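Local coordinates for protein elastase inhibitor AFUEI (Aspergillus fumigatus Af293, PDB 3W0E) that inhibits serine-type elastases of Aspergillus fumigatus and A. flavus and human leukocyte elastase, acting non-competitively on the A. fumigatus enzyme, at residues E8-F11 with V12-L16. Numbering follows the deposited sequence.
Sequences EAQF and VKQEL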
# COMPACT_ATOMS: atom_id res chain seq x y z
N GLU A 8 3.73 2.46 -12.10
CA GLU A 8 4.42 3.58 -11.46
C GLU A 8 4.76 3.32 -9.98
O GLU A 8 5.85 3.66 -9.52
CB GLU A 8 3.64 4.89 -11.65
CG GLU A 8 3.56 5.35 -13.10
CD GLU A 8 2.91 6.71 -13.27
OE1 GLU A 8 2.07 7.09 -12.42
OE2 GLU A 8 3.23 7.40 -14.27
N ALA A 9 3.86 2.69 -9.24
CA ALA A 9 4.18 2.34 -7.86
C ALA A 9 5.40 1.42 -7.83
O ALA A 9 6.19 1.44 -6.88
CB ALA A 9 3.00 1.71 -7.16
N GLN A 10 5.56 0.63 -8.88
CA GLN A 10 6.70 -0.28 -9.00
C GLN A 10 7.97 0.48 -9.33
O GLN A 10 9.02 0.24 -8.72
CB GLN A 10 6.43 -1.34 -10.08
CG GLN A 10 7.59 -2.30 -10.32
CD GLN A 10 7.72 -3.34 -9.22
OE1 GLN A 10 7.03 -3.27 -8.20
NE2 GLN A 10 8.61 -4.31 -9.43
N PHE A 11 7.86 1.39 -10.30
CA PHE A 11 8.96 2.26 -10.69
C PHE A 11 9.46 3.04 -9.48
O PHE A 11 10.67 3.21 -9.29
CB PHE A 11 8.48 3.24 -11.76
CG PHE A 11 9.45 4.35 -12.06
CD1 PHE A 11 9.30 5.60 -11.48
CD2 PHE A 11 10.51 4.15 -12.93
CE1 PHE A 11 10.19 6.62 -11.76
CE2 PHE A 11 11.41 5.17 -13.21
CZ PHE A 11 11.25 6.40 -12.62
N VAL A 12 8.52 3.52 -8.68
CA VAL A 12 8.83 4.32 -7.50
C VAL A 12 9.53 3.47 -6.44
O VAL A 12 10.59 3.86 -5.94
CB VAL A 12 7.56 4.97 -6.90
CG1 VAL A 12 7.88 5.62 -5.57
CG2 VAL A 12 6.96 5.97 -7.88
N LYS A 13 8.94 2.34 -6.09
CA LYS A 13 9.57 1.43 -5.13
C LYS A 13 10.97 1.01 -5.58
O LYS A 13 11.84 0.74 -4.75
CB LYS A 13 8.70 0.19 -4.89
CG LYS A 13 7.58 0.33 -3.85
CD LYS A 13 6.52 -0.76 -4.04
CE LYS A 13 5.59 -0.91 -2.85
NZ LYS A 13 4.17 -1.21 -3.25
N GLN A 14 11.21 0.98 -6.89
CA GLN A 14 12.45 0.43 -7.43
C GLN A 14 13.55 1.45 -7.73
O GLN A 14 14.73 1.11 -7.69
CB GLN A 14 12.15 -0.37 -8.72
CG GLN A 14 11.53 -1.75 -8.48
CD GLN A 14 11.25 -2.50 -9.78
OE1 GLN A 14 10.75 -3.62 -9.77
NE2 GLN A 14 11.58 -1.87 -10.90
N GLU A 15 13.17 2.69 -8.03
CA GLU A 15 14.12 3.67 -8.52
C GLU A 15 14.21 4.95 -7.69
O GLU A 15 15.23 5.66 -7.71
CB GLU A 15 13.76 4.04 -9.97
CG GLU A 15 13.70 2.86 -10.92
CD GLU A 15 15.04 2.58 -11.60
OE1 GLU A 15 16.10 2.74 -10.95
OE2 GLU A 15 15.03 2.21 -12.80
N LEU A 16 13.14 5.26 -6.95
CA LEU A 16 13.04 6.57 -6.32
C LEU A 16 13.12 6.55 -4.79
O LEU A 16 13.06 7.60 -4.15
CB LEU A 16 11.75 7.28 -6.75
CG LEU A 16 11.49 7.48 -8.25
CD1 LEU A 16 10.09 8.03 -8.51
CD2 LEU A 16 12.55 8.40 -8.87
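Phe11 carries the side-chain contact, touching Leu16 and Glu15. Leu16 CD1 comes obliquely to the ring and lies 3.5 Å from Phe11 CE1. Over one ring face, toward the rim, sits Glu15 CB. Glu15 CG packs 4.0 Å from Phe11 CE2, so the aliphatic part of the glutamate does the touching. The Phe11 ring swings toward the C-terminal turn because CG stands opposite the backbone N (chi1 170°), beside the carbonyl carbon. Gln10 and Gln14 lie one turn apart, but their amide ends are modelled too close, and their pairing is doubtful. Phe11 meets Glu15 at i+4 and Leu16 at i+5, at the C-terminal end of helix 2-15, which packs on the mixed sheet of this I78-family inhibitor. Backbone bonds set the spacing. Val12 N gives a bond of 2.8 Å to Glu8 O, and Lys13 N one of 3.0 Å to Ala9 O. Glu15 N reaches Phe11 O at 2.8 Å, whereas Gln14 N bonds only weakly to Gln10 O and Phe11 O. Val12 turns to the sheet, against Ile54, Ile62 and Ala65, and Leu16 also meets Ile62. The Glu8 carboxylate bonds to Gln30 N and Ser31 OG. Lys13 NZ bonds to Ala65 O on strand 62-67.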